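Local coordinates for amino acid ABC transporter, periplasmic amino acid-binding protein, putative (Streptococcus pneumoniae, PDB 4I62) that binds L-arginine in the cleft between its two lobes and probably delivers amino acids to a membrane ABC transporter as its substrate-binding protein, at residues K73-A76 / T77-V81; K248-S252 / G253-K257. All blocks are in the same frame, centred on the assembly; numbering follows the deposited sequence.

Contact 1. Residues K73-A76 / T77-V81; sequences KAIA and TELGV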
loop_
_atom_site.group_PDB
_atom_site.type_symbol
_atom_site.label_atom_id
_atom_site.label_comp_id
_atom_site.label_asym_id
_atom_site.label_seq_id
_atom_site.Cartn_x
_atom_site.Cartn_y
_atom_site.Cartn_z
ATOM N N LYS A 73 -14.461 5.722 -3.161
ATOM C CA LYS A 73 -15.856 5.908 -3.575
ATOM C C LYS A 73 -16.689 6.534 -2.455
ATOM O O LYS A 73 -17.533 7.408 -2.707
ATOM C CB LYS A 73 -16.474 4.553 -3.952
ATOM C CG LYS A 73 -16.010 3.971 -5.272
ATOM C CD LYS A 73 -16.646 2.560 -5.464
ATOM C CE LYS A 73 -16.179 1.854 -6.721
ATOM N NZ LYS A 73 -16.748 0.477 -6.714
ATOM N N ALA A 74 -16.470 6.086 -1.228
ATOM C CA ALA A 74 -17.215 6.631 -0.102
ATOM C C ALA A 74 -16.891 8.108 0.113
ATOM O O ALA A 74 -17.775 8.913 0.415
ATOM C CB ALA A 74 -16.981 5.795 1.176
ATOM N N ILE A 75 -15.611 8.480 -0.019
ATOM C CA ILE A 75 -15.229 9.877 0.117
ATOM C C ILE A 75 -15.852 10.723 -0.993
ATOM O O ILE A 75 -16.355 11.801 -0.743
ATOM C CB ILE A 75 -13.675 10.013 0.161
ATOM C CG1 ILE A 75 -13.113 9.285 1.373
ATOM C CG2 ILE A 75 -13.271 11.482 0.100
ATOM C CD1 ILE A 75 -11.602 9.083 1.304
ATOM N N ALA A 76 -15.797 10.238 -2.230
ATOM C CA ALA A 76 -16.368 10.984 -3.348
ATOM C C ALA A 76 -17.873 11.171 -3.138
ATOM O O ALA A 76 -18.389 12.254 -3.377
ATOM C CB ALA A 76 -16.086 10.277 -4.665
ATOM N N THR A 77 -18.574 10.137 -2.665
ATOM C CA THR A 77 -20.016 10.219 -2.382
ATOM C C THR A 77 -20.270 11.281 -1.297
ATOM O O THR A 77 -21.196 12.109 -1.417
ATOM C CB THR A 77 -20.558 8.846 -1.895
ATOM O OG1 THR A 77 -20.473 7.900 -2.971
ATOM C CG2 THR A 77 -22.007 8.961 -1.435
ATOM N N GLU A 78 -19.457 11.281 -0.237
ATOM C CA GLU A 78 -19.555 12.285 0.835
ATOM C C GLU A 78 -19.424 13.709 0.298
ATOM O O GLU A 78 -20.165 14.600 0.726
ATOM C CB GLU A 78 -18.503 12.020 1.930
ATOM C CG GLU A 78 -18.439 13.088 3.026
ATOM C CD GLU A 78 -19.726 13.196 3.811
ATOM O OE1 GLU A 78 -20.395 12.153 4.012
ATOM O OE2 GLU A 78 -20.073 14.326 4.237
ATOM N N LEU A 79 -18.515 13.911 -0.655
ATOM C CA LEU A 79 -18.272 15.211 -1.253
ATOM C C LEU A 79 -19.265 15.560 -2.368
ATOM O O LEU A 79 -19.279 16.689 -2.850
ATOM C CB LEU A 79 -16.867 15.235 -1.835
ATOM C CG LEU A 79 -15.715 15.146 -0.822
ATOM C CD1 LEU A 79 -14.366 14.935 -1.513
ATOM C CD2 LEU A 79 -15.665 16.403 0.012
ATOM N N GLY A 80 -20.087 14.603 -2.798
ATOM C CA GLY A 80 -21.037 14.823 -3.886
ATOM C C GLY A 80 -20.400 14.961 -5.266
ATOM O O GLY A 80 -20.952 15.650 -6.138
ATOM N N VAL A 81 -19.270 14.294 -5.489
ATOM C CA VAL A 81 -18.517 14.406 -6.742
ATOM C C VAL A 81 -18.243 13.041 -7.327
ATOM O O VAL A 81 -18.354 12.016 -6.659
ATOM C CB VAL A 81 -17.186 15.198 -6.570
ATOM C CG1 VAL A 81 -17.449 16.599 -6.049
ATOM C CG2 VAL A 81 -16.198 14.452 -5.614
#

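Contact 2. Residues K248-S252 / G253-K257; sequences KLKES and GELDK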
loop_
_atom_site.group_PDB
_atom_site.type_symbol
_atom_site.label_atom_id
_atom_site.label_comp_id
_atom_site.label_asym_id
_atom_site.label_seq_id
_atom_site.Cartn_x
_atom_site.Cartn_y
_atom_site.Cartn_z
ATOM N N LYS A 248 -16.941 6.851 10.032
ATOM C CA LYS A 248 -18.166 6.112 9.782
ATOM C C LYS A 248 -17.877 4.651 9.420
ATOM O O LYS A 248 -18.527 3.727 9.931
ATOM C CB LYS A 248 -18.922 6.811 8.643
ATOM C CG LYS A 248 -20.199 6.125 8.224
ATOM C CD LYS A 248 -20.839 6.795 7.009
ATOM C CE LYS A 248 -21.202 8.240 7.293
ATOM N NZ LYS A 248 -22.221 8.767 6.329
ATOM N N LEU A 249 -16.909 4.450 8.531
ATOM C CA LEU A 249 -16.582 3.095 8.088
ATOM C C LEU A 249 -15.947 2.259 9.194
ATOM O O LEU A 249 -16.167 1.046 9.250
ATOM C CB LEU A 249 -15.666 3.122 6.856
ATOM C CG LEU A 249 -16.284 3.660 5.568
ATOM C CD1 LEU A 249 -15.212 3.877 4.517
ATOM C CD2 LEU A 249 -17.306 2.716 5.012
ATOM N N LYS A 250 -15.182 2.894 10.087
ATOM C CA LYS A 250 -14.594 2.197 11.211
ATOM C C LYS A 250 -15.671 1.782 12.207
ATOM O O LYS A 250 -15.739 0.617 12.612
ATOM C CB LYS A 250 -13.549 3.078 11.916
ATOM C CG LYS A 250 -12.233 3.141 11.191
ATOM C CD LYS A 250 -11.212 3.858 12.036
ATOM C CE LYS A 250 -9.810 3.467 11.618
ATOM N NZ LYS A 250 -8.780 3.927 12.598
ATOM N N GLU A 251 -16.516 2.722 12.615
ATOM C CA GLU A 251 -17.429 2.448 13.711
ATOM C C GLU A 251 -18.461 1.380 13.343
ATOM O O GLU A 251 -18.980 0.691 14.233
ATOM C CB GLU A 251 -18.131 3.732 14.147
ATOM C CG GLU A 251 -19.272 4.106 13.206
ATOM C CD GLU A 251 -20.010 5.342 13.650
ATOM O OE1 GLU A 251 -19.922 5.688 14.852
ATOM O OE2 GLU A 251 -20.667 5.961 12.782
ATOM N N SER A 252 -18.786 1.256 12.064
ATOM C CA SER A 252 -19.803 0.321 11.605
ATOM C C SER A 252 -19.233 -1.056 11.342
ATOM O O SER A 252 -19.979 -2.003 11.076
ATOM C CB SER A 252 -20.430 0.850 10.319
ATOM O OG SER A 252 -19.440 0.946 9.293
ATOM N N GLY A 253 -17.903 -1.156 11.364
ATOM C CA GLY A 253 -17.246 -2.385 10.981
ATOM C C GLY A 253 -17.155 -2.520 9.469
ATOM O O GLY A 253 -16.650 -3.511 8.969
ATOM N N GLU A 254 -17.629 -1.512 8.728
ATOM C CA GLU A 254 -17.618 -1.630 7.267
ATOM C C GLU A 254 -16.200 -1.697 6.691
ATOM O O GLU A 254 -15.913 -2.453 5.751
ATOM C CB GLU A 254 -18.425 -0.512 6.616
ATOM C CG GLU A 254 -18.612 -0.692 5.131
ATOM C CD GLU A 254 -19.596 0.303 4.553
ATOM O OE1 GLU A 254 -19.460 0.641 3.353
ATOM O OE2 GLU A 254 -20.504 0.744 5.296
ATOM N N LEU A 255 -15.286 -0.906 7.222
ATOM C CA LEU A 255 -13.926 -0.912 6.700
ATOM C C LEU A 255 -13.297 -2.312 6.792
ATOM O O LEU A 255 -12.653 -2.774 5.830
ATOM C CB LEU A 255 -13.081 0.115 7.441
ATOM C CG LEU A 255 -11.620 0.214 7.014
ATOM C CD1 LEU A 255 -11.502 0.479 5.513
ATOM C CD2 LEU A 255 -10.914 1.312 7.803
ATOM N N ASP A 256 -13.506 -2.986 7.926
ATOM C CA ASP A 256 -13.052 -4.363 8.120
ATOM C C ASP A 256 -13.634 -5.280 7.042
ATOM O O ASP A 256 -12.899 -6.093 6.439
ATOM C CB ASP A 256 -13.466 -4.890 9.501
ATOM C CG ASP A 256 -12.718 -4.223 10.640
ATOM O OD1 ASP A 256 -11.666 -3.607 10.378
ATOM O OD2 ASP A 256 -13.178 -4.335 11.803
ATOM N N LYS A 257 -14.922 -5.144 6.786
ATOM C CA LYS A 257 -15.571 -5.968 5.776
ATOM C C LYS A 257 -14.976 -5.681 4.382
ATOM O O LYS A 257 -14.771 -6.609 3.591
ATOM C CB LYS A 257 -17.088 -5.741 5.797
ATOM C CG LYS A 257 -17.774 -6.178 7.092
ATOM C CD LYS A 257 -19.244 -5.798 7.120
ATOM C CE LYS A 257 -19.869 -5.957 8.508
ATOM N NZ LYS A 257 -21.312 -5.649 8.508
HETATM O O HOH W 1 -14.229 -1.383 10.433
HETATM O O HOH W 2 -20.806 -2.856 8.665
HETATM O O HOH W 3 -20.522 2.501 7.200
#

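Contact 1. Residues K73-A76 / T77-V81
Ile75 and Leu79, one turn apart on helix 67-79, run alongside each other with their ends facing the same direction, Ile75 CG2 meeting Leu79 CD1 at 4.0 Å. The branch reaches that position because CG2 stands opposite the backbone N, while CG1 takes the place beside it (chi1 -62°). This is the tight side of the helix: both residues are buried, resting on Leu41 of strand 40-45 and on helix 236-251 through Thr245 and Ala241. Leu79 N donates to Ile75 O, and Glu78 N to Ala74 O, each at 3.0 Å, the ordinary bonds of the helix. The solvent side has little apolar packing and is held by hydrogen bonds. There exposed Thr77 grips the previous turn twice, its N at 2.9 Å and its OG1 at 3.0 Å from Lys73 O, the two donors coming from opposite faces of the carbonyl plane. Lys73 itself runs outward, extended, to a salt bridge with Glu70. At the C-terminal end the chain turns back through Gly80, whose phi is positive (71°). Val81 N then closes on Ala76 O at 3.1 Å in a nearly straight bond (172°), and Val81 CG2 lies 4.3 Å from Ala76 CB, a light apolar touch. Positive phi at Gly80 with bonds back into the last turn makes this a Schellman motif, ending the helix just before strand 82-87 in a periplasmic binding protein type II fold.

Contact 2. Residues K248-S252 / G253-K257
The backbone passes from helix 236-251 to helix 254-265 through a turn in which Leu255 N bonds to Leu249 O (2.9 Å) and Gly253 N to Lys250 O (3.1 Å); Gly253, at positive phi (80°), is the first residue to leave helical angles and occupies the N-cap position of the second helix. Methyl CD2 of Leu249 lies against the extended Glu254 chain, 3.4 Å from Glu254 CD. Leu249 CB also packs on Leu255 CB at 4.0 Å, while Lys250 runs alongside Leu255 before its amine reaches Pro124 O. Ser252 does the polar work. Its chi1 of 62° turns OG back over its own main chain, where it donates to Lys248 O at 3.0 Å and accepts from Glu254 N at 3.1 Å. A water gives one hydrogen to this OG and the other to Glu254 OE2; a second water joins Ser252 O to Lys257 NZ. One hydroxyl thus ties the last turn of the first helix to the first turn of the second, and on this exposed side waters bridge Glu254 to the hydroxyl and Lys257 to the Ser252 carbonyl.

How the contacts relate
Contact 1 ends helix 67-79 and contact 2 joins helix 236-251 to helix 254-265; their centres are about 16 Å apart. They touch directly where Ala74 CB packs on Leu249 CD1 at 4.2 Å, so the leucine that packs on Leu255 in contact 2 also meets the face of the helix in contact 1. Helix 236-251 extends this packing: Thr245 also touches Ala74 and Glu78, and Lys244 makes a weak, long ion pair with Glu78. The two glycine turns differ in what follows, a strand after Gly80 and another helix after Gly253. Contact 2 lies beyond the pocket residues in sequence, and both contacts sit on the same side of the chain's centre, away from the bound arginine.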